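PDB 2R8Q: class I phosphodiesterase PDEB1, which belongs to the class I phosphodiesterases, metal-dependent enzymes of the HD superfamily, and is represented by its all-helical catalytic domain. Local coordinates for residues Met56-Ala60 with Ile87-Arg91; Thr114-Gly119 with Gly328-Cys332; Gly146-Phe151 with Gln279-Glu283; His219-Leu223 with Val313-Phe317; Glu301-Ile307 with Trp343-Leu347. All blocks are in the same frame, centred on the assembly; numbering follows the deposited sequence.

Contact 1 (Met56-Ala60 with Ile87-Arg91)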
# COMPACT_ATOMS: atom_id res chain seq x y z
N MET A 56 -16.65 -21.62 7.36
CA MET A 56 -16.28 -20.20 7.28
C MET A 56 -17.34 -19.35 7.96
O MET A 56 -17.02 -18.33 8.58
CB MET A 56 -16.11 -19.77 5.83
CG MET A 56 -14.78 -20.19 5.22
SD MET A 56 -13.40 -19.26 5.95
CE MET A 56 -12.00 -20.14 5.28
N ASP A 57 -18.60 -19.75 7.84
CA ASP A 57 -19.68 -19.01 8.49
C ASP A 57 -19.60 -19.23 10.00
O ASP A 57 -19.79 -18.30 10.79
CB ASP A 57 -21.06 -19.46 7.98
CG ASP A 57 -21.34 -19.01 6.56
OD1 ASP A 57 -20.81 -17.96 6.14
OD2 ASP A 57 -22.11 -19.71 5.86
N ALA A 58 -19.32 -20.46 10.40
CA ALA A 58 -19.21 -20.78 11.82
C ALA A 58 -18.05 -20.00 12.45
O ALA A 58 -18.16 -19.49 13.55
CB ALA A 58 -19.01 -22.29 12.01
N ALA A 59 -16.93 -19.92 11.74
CA ALA A 59 -15.76 -19.19 12.24
C ALA A 59 -16.09 -17.70 12.41
O ALA A 59 -15.67 -17.07 13.38
CB ALA A 59 -14.58 -19.37 11.30
N ALA A 60 -16.82 -17.15 11.46
CA ALA A 60 -17.22 -15.74 11.53
C ALA A 60 -18.14 -15.57 12.73
O ALA A 60 -18.12 -14.54 13.41
CB ALA A 60 -17.93 -15.35 10.25
N ILE A 87 -16.37 -8.12 10.08
CA ILE A 87 -15.86 -9.49 10.13
C ILE A 87 -15.93 -10.13 8.74
O ILE A 87 -14.98 -10.77 8.29
CB ILE A 87 -16.68 -10.33 11.13
CG1 ILE A 87 -16.46 -9.80 12.54
CG2 ILE A 87 -16.29 -11.80 11.03
CD1 ILE A 87 -17.41 -10.38 13.58
N LEU A 88 -17.04 -9.93 8.03
CA LEU A 88 -17.19 -10.51 6.70
C LEU A 88 -16.31 -9.85 5.65
O LEU A 88 -15.89 -10.50 4.70
CB LEU A 88 -18.66 -10.46 6.27
CG LEU A 88 -19.59 -11.36 7.09
CD1 LEU A 88 -21.03 -11.13 6.69
CD2 LEU A 88 -19.19 -12.82 6.88
N GLN A 89 -16.05 -8.55 5.80
CA GLN A 89 -15.18 -7.86 4.85
C GLN A 89 -13.76 -8.37 5.05
O GLN A 89 -12.99 -8.50 4.10
CB GLN A 89 -15.24 -6.34 5.05
CG GLN A 89 -16.55 -5.70 4.57
CD GLN A 89 -16.67 -5.65 3.05
OE1 GLN A 89 -15.85 -6.22 2.32
NE2 GLN A 89 -17.70 -4.95 2.56
N CYS A 90 -13.40 -8.67 6.30
CA CYS A 90 -12.08 -9.22 6.58
C CYS A 90 -11.98 -10.62 5.98
O CYS A 90 -11.01 -10.95 5.28
CB CYS A 90 -11.83 -9.30 8.10
SG CYS A 90 -11.47 -7.73 8.93
N ARG A 91 -12.99 -11.44 6.23
CA ARG A 91 -13.00 -12.81 5.73
C ARG A 91 -12.80 -12.87 4.22
O ARG A 91 -12.07 -13.74 3.72
CB ARG A 91 -14.33 -13.48 6.11
CG ARG A 91 -14.35 -14.98 5.84
CD ARG A 91 -15.67 -15.61 6.26
NE ARG A 91 -16.77 -15.22 5.38
CZ ARG A 91 -18.01 -15.67 5.49
NH1 ARG A 91 -18.32 -16.52 6.45
NH2 ARG A 91 -18.94 -15.27 4.63
O HOH W 1 -21.81 -15.65 4.95
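Two helical turns, Met-56 to Ala-60 on helix 55-68 and Ile-87 to Arg-91 on helix 80-92, run at 135° to each other with their axes 10.9 Å apart at closest approach. The backbones come nearest at Ala-60 and Ile-87, whose CA atoms are 6.5 Å apart; toward Arg-91 the gap is bridged by its long side chain. At the close end, Ala-60 CB packs 4.0 Å from Ile-87 CG2 and 4.4 Å from Leu-88 CD2. This is helix-helix packing within the all-helical phosphodiesterase domain, between two helices that precede helix 102-118, against which Met-56 and Arg-91 both lie through Phe-102. Arg-91 NH1 forms a salt bridge with Asp-57 OD1 at 2.9 Å and a weak hydrogen bond to Met-56 O at 3.1 Å. That carbonyl also accepts from Ala-60 N within its own helix. Both oxygens approach the edge of the guanidinium near its plane. A water links the same pair again, donating to Asp-57 OD1 (2.8 Å) and accepting from Arg-91 NH2 (2.9 Å).

Contact 2 (Thr114-Gly119 with Gly328-Cys332)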
# COMPACT_ATOMS: atom_id res chain seq x y z
N THR A 114 -8.49 -14.51 25.48
CA THR A 114 -8.10 -15.29 26.66
C THR A 114 -6.93 -14.66 27.41
O THR A 114 -6.86 -14.74 28.63
CB THR A 114 -7.75 -16.77 26.32
OG1 THR A 114 -6.50 -16.84 25.61
CG2 THR A 114 -8.85 -17.40 25.49
N TYR A 115 -6.02 -14.00 26.69
CA TYR A 115 -4.88 -13.37 27.35
C TYR A 115 -5.34 -12.15 28.14
O TYR A 115 -4.88 -11.92 29.26
CB TYR A 115 -3.83 -12.92 26.33
CG TYR A 115 -3.09 -14.05 25.63
CD1 TYR A 115 -2.22 -13.77 24.58
CD2 TYR A 115 -3.26 -15.38 26.02
CE1 TYR A 115 -1.53 -14.79 23.94
CE2 TYR A 115 -2.56 -16.41 25.38
CZ TYR A 115 -1.70 -16.10 24.34
OH TYR A 115 -1.02 -17.10 23.68
N LEU A 116 -6.25 -11.38 27.55
CA LEU A 116 -6.77 -10.18 28.19
C LEU A 116 -7.64 -10.45 29.40
O LEU A 116 -7.49 -9.81 30.44
CB LEU A 116 -7.59 -9.37 27.18
CG LEU A 116 -6.82 -8.68 26.05
CD1 LEU A 116 -7.82 -8.11 25.05
CD2 LEU A 116 -5.93 -7.58 26.63
N TYR A 117 -8.55 -11.41 29.28
CA TYR A 117 -9.46 -11.66 30.38
C TYR A 117 -9.18 -12.87 31.26
O TYR A 117 -9.30 -12.78 32.48
CB TYR A 117 -10.88 -11.64 29.80
CG TYR A 117 -11.14 -10.31 29.12
CD1 TYR A 117 -11.23 -10.21 27.73
CD2 TYR A 117 -11.18 -9.13 29.87
CE1 TYR A 117 -11.34 -8.96 27.10
CE2 TYR A 117 -11.29 -7.88 29.25
CZ TYR A 117 -11.36 -7.80 27.87
OH TYR A 117 -11.44 -6.56 27.28
N THR A 118 -8.79 -13.99 30.67
CA THR A 118 -8.46 -15.15 31.50
C THR A 118 -7.05 -14.91 32.05
O THR A 118 -6.77 -15.19 33.21
CB THR A 118 -8.48 -16.46 30.67
OG1 THR A 118 -9.80 -16.68 30.16
CG2 THR A 118 -8.08 -17.65 31.54
N GLY A 119 -6.19 -14.36 31.20
CA GLY A 119 -4.82 -14.07 31.58
C GLY A 119 -4.63 -12.75 32.31
O GLY A 119 -3.52 -12.42 32.73
N GLY A 328 -0.31 -13.58 34.75
CA GLY A 328 -1.55 -14.34 34.68
C GLY A 328 -1.64 -15.33 33.53
O GLY A 328 -2.61 -16.08 33.43
N MET A 329 -0.63 -15.33 32.66
CA MET A 329 -0.60 -16.24 31.51
C MET A 329 0.35 -17.41 31.73
O MET A 329 0.93 -17.95 30.78
CB MET A 329 -0.21 -15.46 30.24
CG MET A 329 -1.32 -14.59 29.68
SD MET A 329 -0.75 -13.26 28.59
CE MET A 329 0.05 -14.19 27.29
N GLN A 330 0.50 -17.82 32.98
CA GLN A 330 1.38 -18.93 33.32
C GLN A 330 1.03 -20.21 32.56
O GLN A 330 1.93 -20.97 32.19
CB GLN A 330 1.32 -19.21 34.82
CG GLN A 330 2.28 -20.29 35.30
CD GLN A 330 3.73 -19.97 35.00
OE1 GLN A 330 4.18 -18.84 35.19
NE2 GLN A 330 4.47 -20.97 34.52
N TRP A 331 -0.25 -20.45 32.31
CA TRP A 331 -0.67 -21.66 31.61
C TRP A 331 -0.00 -21.78 30.24
O TRP A 331 0.21 -22.88 29.74
CB TRP A 331 -2.20 -21.71 31.48
CG TRP A 331 -2.76 -21.03 30.26
CD1 TRP A 331 -2.79 -21.52 28.99
CD2 TRP A 331 -3.36 -19.72 30.21
NE1 TRP A 331 -3.37 -20.61 28.14
CE2 TRP A 331 -3.73 -19.50 28.86
CE3 TRP A 331 -3.62 -18.73 31.16
CZ2 TRP A 331 -4.34 -18.31 28.44
CZ3 TRP A 331 -4.23 -17.55 30.74
CH2 TRP A 331 -4.58 -17.35 29.40
N CYS A 332 0.33 -20.64 29.63
CA CYS A 332 0.97 -20.65 28.32
C CYS A 332 2.34 -21.30 28.43
O CYS A 332 2.73 -22.11 27.60
CB CYS A 332 1.14 -19.23 27.79
SG CYS A 332 -0.40 -18.35 27.51
O HOH W 2 -4.94 -15.95 35.00
O HOH W 3 -1.10 -11.25 33.03
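Gly-328, just ahead of helix 330-348, meets Gly-119 at the end of helix 102-118, with the two CA atoms 4.5 Å apart. Reciprocal CA-H...O contacts join them: Gly-328 CA to Gly-119 O at 3.4 Å and Gly-119 CA to Gly-328 O at 3.5 Å. A CB on Gly-328 would clash with Gly-119 O, and one on Gly-119 with Met-329 CG. Two waters span the same gap, one between Thr-118 O and Gly-328 O, the other between Gly-119 O and Gly-328 N. Met-329 follows, its CE over the face of the Tyr-115 ring, 3.5 Å from the centroid in a CH-pi contact; its SD, 4.4 Å from that centroid, adds an oblique Met-aromatic contact. Trp-331 directs its six-membered ring at the helix end, CH2 lying 3.6 Å from Thr-114 O and CZ3 3.6 Å from Gly-119 CA. The wider pi-type turn there has Gly-119 N bonded to Thr-114 O. Finally, Cys-332 SG reaches 3.6 Å from Tyr-115 CE2. With no direct hydrogen bond between the segments, this junction of the helical domain depends on aromatic, sulfur and apolar packing inside, and on water-bridged backbone groups at the glycines.

Contact 3 (Gly146-Phe151 with Gln279-Glu283)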
# COMPACT_ATOMS: atom_id res chain seq x y z
N GLY A 146 0.56 -16.78 1.43
CA GLY A 146 1.17 -18.06 1.75
C GLY A 146 2.69 -18.09 1.65
O GLY A 146 3.29 -19.16 1.74
N VAL A 147 3.31 -16.93 1.44
CA VAL A 147 4.77 -16.85 1.37
C VAL A 147 5.23 -15.74 2.30
O VAL A 147 4.50 -14.77 2.50
CB VAL A 147 5.27 -16.57 -0.07
CG1 VAL A 147 4.92 -17.73 -0.98
CG2 VAL A 147 4.67 -15.28 -0.60
N ASN A 148 6.42 -15.88 2.88
CA ASN A 148 6.93 -14.87 3.80
C ASN A 148 7.59 -13.68 3.11
O ASN A 148 7.73 -13.65 1.89
CB ASN A 148 7.89 -15.49 4.83
CG ASN A 148 9.05 -16.21 4.19
OD1 ASN A 148 9.49 -15.87 3.09
ND2 ASN A 148 9.58 -17.22 4.89
N ASN A 149 7.99 -12.68 3.89
CA ASN A 149 8.61 -11.49 3.31
C ASN A 149 9.87 -11.82 2.51
O ASN A 149 10.12 -11.19 1.48
CB ASN A 149 8.96 -10.46 4.40
CG ASN A 149 7.73 -9.79 4.97
OD1 ASN A 149 6.71 -9.65 4.30
ND2 ASN A 149 7.82 -9.35 6.22
N SER A 150 10.64 -12.79 2.97
CA SER A 150 11.87 -13.18 2.29
C SER A 150 11.61 -13.60 0.84
O SER A 150 12.40 -13.28 -0.06
CB SER A 150 12.56 -14.32 3.04
OG SER A 150 13.75 -14.71 2.37
N PHE A 151 10.51 -14.30 0.62
CA PHE A 151 10.15 -14.77 -0.71
C PHE A 151 10.08 -13.62 -1.71
O PHE A 151 10.61 -13.72 -2.82
CB PHE A 151 8.81 -15.51 -0.65
CG PHE A 151 8.35 -16.05 -1.98
CD1 PHE A 151 7.62 -15.24 -2.86
CD2 PHE A 151 8.62 -17.36 -2.35
CE1 PHE A 151 7.17 -15.75 -4.08
CE2 PHE A 151 8.18 -17.87 -3.56
CZ PHE A 151 7.45 -17.06 -4.43
N GLN A 279 5.57 -22.91 -0.19
CA GLN A 279 6.44 -21.79 -0.54
C GLN A 279 7.71 -22.39 -1.14
O GLN A 279 8.25 -21.87 -2.11
CB GLN A 279 6.82 -20.95 0.68
CG GLN A 279 7.84 -19.86 0.33
CD GLN A 279 8.18 -18.94 1.48
OE1 GLN A 279 7.33 -18.62 2.31
NE2 GLN A 279 9.43 -18.48 1.53
N GLY A 280 8.18 -23.47 -0.53
CA GLY A 280 9.37 -24.13 -1.02
C GLY A 280 9.20 -24.61 -2.45
O GLY A 280 10.10 -24.47 -3.27
N ASP A 281 8.03 -25.19 -2.74
CA ASP A 281 7.76 -25.68 -4.09
C ASP A 281 7.81 -24.52 -5.08
O ASP A 281 8.33 -24.66 -6.18
CB ASP A 281 6.38 -26.35 -4.16
CG ASP A 281 6.31 -27.64 -3.36
OD1 ASP A 281 7.37 -28.25 -3.11
OD2 ASP A 281 5.18 -28.04 -3.00
N MET A 282 7.27 -23.37 -4.68
CA MET A 282 7.27 -22.20 -5.55
C MET A 282 8.69 -21.67 -5.74
O MET A 282 9.03 -21.18 -6.82
CB MET A 282 6.38 -21.10 -4.98
CG MET A 282 4.90 -21.39 -5.09
SD MET A 282 3.88 -20.03 -4.50
CE MET A 282 3.69 -20.48 -2.80
N GLU A 283 9.51 -21.75 -4.70
CA GLU A 283 10.88 -21.28 -4.79
C GLU A 283 11.68 -22.17 -5.74
O GLU A 283 12.53 -21.68 -6.48
CB GLU A 283 11.53 -21.25 -3.40
CG GLU A 283 10.84 -20.26 -2.46
CD GLU A 283 11.43 -20.25 -1.07
OE1 GLU A 283 11.75 -21.34 -0.54
OE2 GLU A 283 11.57 -19.15 -0.49
O HOH W 4 5.31 -19.93 3.63
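The side-chain amide of Gln-279 makes two hydrogen bonds to Asn-148: Asn-148 N donates to Gln-279 OE1 at 2.9 Å, and Gln-279 NE2 donates to Asn-148 OD1 at 3.0 Å. Asn-148 is the N-cap of helix 149-154, and the same OD1 accepts the capping bond from Phe-151 N (3.1 Å), so Gln-279 ties helix 262-285 directly to a helix cap. Its NE2 also donates to Glu-283 OE2 one turn on, at 3.0 Å, which helps to orient the amide. Farther out, a water donates to both Gly-146 O and Gln-279 OE1. The positive phi of Gly-146 (89°) calls for glycine, since a CB would press on the preceding carbonyl. Around this polar centre, Phe-151 packs against the helix, its CE2 4.0 Å from Met-282 CB, and Met-282 SD makes an oblique Met-aromatic contact with the ring. Glu-283 CG approaches the ring edge, 3.7 Å from Phe-151 CD2. On the other flank, Val-147 CG1 meets Met-282 CE at 3.5 Å.

Contact 4 (His219-Leu223 with Val313-Phe317)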
# COMPACT_ATOMS: atom_id res chain seq x y z
N HIS A 219 11.57 -9.49 15.73
CA HIS A 219 11.37 -10.22 16.98
C HIS A 219 12.36 -9.91 18.10
O HIS A 219 11.96 -9.56 19.21
CB HIS A 219 11.37 -11.73 16.71
CG HIS A 219 11.04 -12.53 17.93
ND1 HIS A 219 9.77 -12.59 18.46
CD2 HIS A 219 11.82 -13.27 18.75
CE1 HIS A 219 9.79 -13.32 19.56
NE2 HIS A 219 11.02 -13.75 19.76
N ALA A 220 13.65 -10.05 17.82
CA ALA A 220 14.68 -9.80 18.83
C ALA A 220 14.56 -8.40 19.41
O ALA A 220 14.62 -8.22 20.63
CB ALA A 220 16.07 -10.01 18.23
N ASP A 221 14.39 -7.41 18.55
CA ASP A 221 14.27 -6.03 19.00
C ASP A 221 13.01 -5.83 19.83
O ASP A 221 13.02 -5.14 20.85
CB ASP A 221 14.25 -5.08 17.80
CG ASP A 221 14.32 -3.63 18.21
OD1 ASP A 221 15.31 -3.24 18.85
OD2 ASP A 221 13.38 -2.87 17.89
N ALA A 222 11.92 -6.45 19.38
CA ALA A 222 10.64 -6.35 20.08
C ALA A 222 10.76 -6.90 21.50
O ALA A 222 10.23 -6.31 22.44
CB ALA A 222 9.57 -7.13 19.31
N LEU A 223 11.45 -8.02 21.65
CA LEU A 223 11.62 -8.61 22.97
C LEU A 223 12.56 -7.76 23.81
O LEU A 223 12.34 -7.60 25.02
CB LEU A 223 12.16 -10.04 22.86
CG LEU A 223 12.35 -10.82 24.17
CD1 LEU A 223 11.07 -10.76 25.00
CD2 LEU A 223 12.72 -12.26 23.85
N VAL A 313 12.64 -19.77 19.76
CA VAL A 313 11.77 -18.65 19.46
C VAL A 313 10.61 -18.50 20.44
O VAL A 313 10.68 -17.71 21.38
CB VAL A 313 11.19 -18.74 18.03
CG1 VAL A 313 10.31 -17.53 17.74
CG2 VAL A 313 12.32 -18.81 17.01
N ALA A 314 9.56 -19.29 20.23
CA ALA A 314 8.36 -19.22 21.06
C ALA A 314 8.54 -19.55 22.54
O ALA A 314 7.94 -18.90 23.40
CB ALA A 314 7.28 -20.11 20.46
N GLY A 315 9.34 -20.57 22.83
CA GLY A 315 9.56 -20.97 24.21
C GLY A 315 10.10 -19.86 25.08
O GLY A 315 9.50 -19.51 26.10
N LYS A 316 11.24 -19.30 24.69
CA LYS A 316 11.85 -18.22 25.46
C LYS A 316 10.94 -17.00 25.48
O LYS A 316 10.84 -16.32 26.50
CB LYS A 316 13.21 -17.83 24.86
CG LYS A 316 13.84 -16.64 25.57
CD LYS A 316 15.15 -16.20 24.93
CE LYS A 316 15.71 -14.97 25.62
NZ LYS A 316 16.98 -14.50 24.99
N PHE A 317 10.28 -16.72 24.36
CA PHE A 317 9.40 -15.56 24.29
C PHE A 317 8.32 -15.60 25.36
O PHE A 317 8.13 -14.64 26.09
CB PHE A 317 8.75 -15.45 22.90
CG PHE A 317 7.93 -14.20 22.72
CD1 PHE A 317 8.54 -12.95 22.74
CD2 PHE A 317 6.55 -14.28 22.54
CE1 PHE A 317 7.78 -11.79 22.58
CE2 PHE A 317 5.79 -13.12 22.38
CZ PHE A 317 6.41 -11.87 22.40
O HOH W 5 12.07 -15.39 21.87
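Phe-317, His-219 and Leu-223 account for most of the buried surface. His-219 and Leu-223, one turn apart on helix 219-232, both use a t rotamer at chi1 to reach Phe-317. The closest approach is His-219 CE1 to Phe-317 CD1 at 3.4 Å; the rings form an oblique pair, with centroids 5.1 Å apart and planes at 57°. Leu-223 CD1 reaches the same Phe-317 CD1 at 4.0 Å. The two helical segments of this all-helical domain run almost parallel, at 5°, yet their axes stay 12.1 Å apart, so these large side chains fill the space between them. Lys-251 of helix 239-254 joins from outside, hydrogen-bonded through its NZ to His-219 ND1 and in a cation-pi contact with Phe-317. The other ring nitrogen, His-219 NE2, lies 2.9 Å from a water that donates to Val-313 O at 2.7 Å, linking the segments where direct polar contact is lacking. Toward the exposed side, Leu-223 CD2 sits 4.4 Å from the aliphatic CE of Lys-316.

Contact 5 (Glu301-Ile307 with Trp343-Leu347). With IBM (3-isobutyl-1-methylxanthine), chain E.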
# COMPACT_ATOMS: atom_id res chain seq x y z
N GLU A 301 10.80 -34.36 10.27
CA GLU A 301 9.89 -34.81 11.31
C GLU A 301 9.17 -33.60 11.91
O GLU A 301 9.82 -32.60 12.25
CB GLU A 301 10.67 -35.54 12.41
CG GLU A 301 9.79 -36.27 13.41
CD GLU A 301 9.10 -37.47 12.80
OE1 GLU A 301 9.81 -38.40 12.36
OE2 GLU A 301 7.85 -37.49 12.76
N LEU A 302 7.85 -33.68 12.04
CA LEU A 302 7.08 -32.57 12.60
C LEU A 302 7.61 -32.20 13.98
O LEU A 302 7.73 -31.01 14.31
CB LEU A 302 5.60 -32.96 12.69
CG LEU A 302 4.58 -31.85 13.00
CD1 LEU A 302 4.56 -30.84 11.86
CD2 LEU A 302 3.20 -32.46 13.17
N ALA A 303 7.93 -33.21 14.78
CA ALA A 303 8.44 -33.00 16.13
C ALA A 303 9.74 -32.18 16.17
O ALA A 303 9.90 -31.32 17.03
CB ALA A 303 8.67 -34.35 16.81
N ARG A 304 10.64 -32.46 15.24
CA ARG A 304 11.91 -31.74 15.18
C ARG A 304 11.72 -30.25 14.95
O ARG A 304 12.33 -29.42 15.62
CB ARG A 304 12.79 -32.33 14.08
CG ARG A 304 14.03 -31.51 13.77
CD ARG A 304 14.96 -32.27 12.85
NE ARG A 304 15.37 -33.53 13.46
CZ ARG A 304 16.32 -34.33 12.98
NH1 ARG A 304 16.96 -34.00 11.87
NH2 ARG A 304 16.62 -35.45 13.61
N GLY A 305 10.85 -29.90 14.00
CA GLY A 305 10.60 -28.51 13.70
C GLY A 305 9.94 -27.75 14.84
O GLY A 305 10.25 -26.58 15.08
N GLN A 306 9.04 -28.42 15.55
CA GLN A 306 8.35 -27.79 16.67
C GLN A 306 9.30 -27.58 17.84
O GLN A 306 9.25 -26.56 18.51
CB GLN A 306 7.15 -28.65 17.10
CG GLN A 306 6.02 -28.64 16.09
CD GLN A 306 5.38 -27.27 15.96
OE1 GLN A 306 4.71 -26.80 16.87
NE2 GLN A 306 5.60 -26.62 14.82
N ILE A 307 10.17 -28.55 18.07
CA ILE A 307 11.14 -28.44 19.15
C ILE A 307 12.09 -27.27 18.87
O ILE A 307 12.42 -26.50 19.76
CB ILE A 307 11.95 -29.73 19.32
CG1 ILE A 307 11.03 -30.85 19.81
CG2 ILE A 307 13.10 -29.52 20.30
CD1 ILE A 307 11.70 -32.19 19.93
N TRP A 343 6.72 -33.70 22.29
CA TRP A 343 7.38 -33.79 20.98
C TRP A 343 8.66 -34.60 21.13
O TRP A 343 9.00 -35.40 20.26
CB TRP A 343 7.73 -32.40 20.45
CG TRP A 343 6.56 -31.60 19.94
CD1 TRP A 343 6.15 -30.38 20.38
CD2 TRP A 343 5.68 -31.96 18.86
NE1 TRP A 343 5.06 -29.95 19.65
CE2 TRP A 343 4.76 -30.90 18.71
CE3 TRP A 343 5.58 -33.07 18.01
CZ2 TRP A 343 3.74 -30.91 17.74
CZ3 TRP A 343 4.58 -33.08 17.04
CH2 TRP A 343 3.67 -32.01 16.92
N GLN A 344 9.36 -34.39 22.24
CA GLN A 344 10.60 -35.10 22.52
C GLN A 344 10.34 -36.59 22.71
O GLN A 344 11.15 -37.44 22.33
CB GLN A 344 11.27 -34.53 23.77
CG GLN A 344 12.66 -35.09 24.06
CD GLN A 344 13.66 -34.73 22.98
OE1 GLN A 344 13.93 -33.56 22.73
NE2 GLN A 344 14.24 -35.75 22.35
N GLU A 345 9.19 -36.92 23.31
CA GLU A 345 8.83 -38.31 23.54
C GLU A 345 8.51 -38.98 22.21
O GLU A 345 8.79 -40.17 22.02
CB GLU A 345 7.63 -38.39 24.49
CG GLU A 345 7.28 -39.81 24.90
CD GLU A 345 6.27 -39.85 26.03
OE1 GLU A 345 5.14 -39.35 25.85
OE2 GLU A 345 6.61 -40.38 27.11
N ILE A 346 7.92 -38.22 21.29
CA ILE A 346 7.58 -38.75 19.98
C ILE A 346 8.86 -39.06 19.22
O ILE A 346 8.91 -40.01 18.43
CB ILE A 346 6.74 -37.73 19.17
CG1 ILE A 346 5.36 -37.58 19.81
CG2 ILE A 346 6.61 -38.19 17.72
CD1 ILE A 346 4.45 -36.60 19.09
N LEU A 347 9.90 -38.26 19.46
CA LEU A 347 11.19 -38.47 18.81
C LEU A 347 11.94 -39.62 19.46
O LEU A 347 12.43 -40.51 18.77
CB LEU A 347 12.03 -37.20 18.87
CG LEU A 347 11.60 -36.03 17.98
CD1 LEU A 347 12.56 -34.87 18.16
CD2 LEU A 347 11.59 -36.48 16.52
N9 IBM E . 7.65 -20.39 12.25
C8 IBM E . 8.50 -21.46 12.15
N7 IBM E . 8.01 -22.57 12.65
C5 IBM E . 6.75 -22.20 13.11
C4 IBM E . 6.52 -20.86 12.87
N3 IBM E . 5.41 -20.16 13.18
C2 IBM E . 4.43 -20.88 13.79
N1 IBM E . 4.58 -22.24 14.08
C6 IBM E . 5.74 -22.90 13.73
O6 IBM E . 5.87 -24.09 13.98
O2 IBM E . 3.38 -20.32 14.11
C10 IBM E . 3.50 -22.97 14.74
C11 IBM E . 5.26 -18.75 12.87
C12 IBM E . 5.25 -18.56 11.35
C13 IBM E . 3.82 -18.63 10.81
C14 IBM E . 5.91 -17.25 10.95
O HOH W 6 3.85 -27.53 19.44
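Trp-343 is a knob in a hole made by Leu-302, Ala-303, Gln-306 and Ile-307, a knobs-into-holes element between helices 302-324 and 330-348. The segment axes cross at -144° and come within 8.9 Å, a close approach allowed by the small Ala-303, whose CA lies 5.0 Å from that of Trp-343. With chi1 at m and chi2 at 121°, the indole lies along the partner helix: CE3 is 3.6 Å from Ala-303 CB, CH2 is 3.8 Å from Leu-302 CD2, and the five-membered ring receives Gln-306 CB over its face in a CH-pi contact, 3.7 Å from the centroid. Leu-347, in the extended mt rotamer, brings CD1 to 3.3 Å from CD1 of Ile-307, itself mt; Leu-347 CG packs 3.6 Å from Ala-303 CB. With chi1 at t, Glu-301 lays CG 3.6 Å from Leu-347 CD2; the bend at chi2 (p) then directs the carboxylate, which forms a salt bridge with Arg-350. Gln-306 is folded, with chi1 and chi2 both m, and its amide serves two partners. OE1 accepts from a water that also accepts from Trp-343 NE1, which connects the helix packing to the ligand pocket. The other end of the amide holds the bound 3-isobutyl-1-methylxanthine: Gln-306 NE2 donates to O6 of the ligand at 2.7 Å.

In the fold
Contacts 2 and 3 are buried and lie on opposite sides of the chain's centre, yet differ in chemistry: contact 2 is aromatic and sulfur-rich, whereas contact 3 centres on amide hydrogen bonds. Contacts 1 and 5 are partly buried, the first including a salt bridge and the second being largely apolar, while contact 4 is a surface contact with an aromatic pair and a water bridge. Helix 302-324 takes part in contacts 4 and 5, whose centres are 21 Å apart, and helix 330-348 in contacts 2 and 5. Contact 1 stands apart, closing within the chain before the others open. Contact 5 alone includes a residue of the ligand pocket.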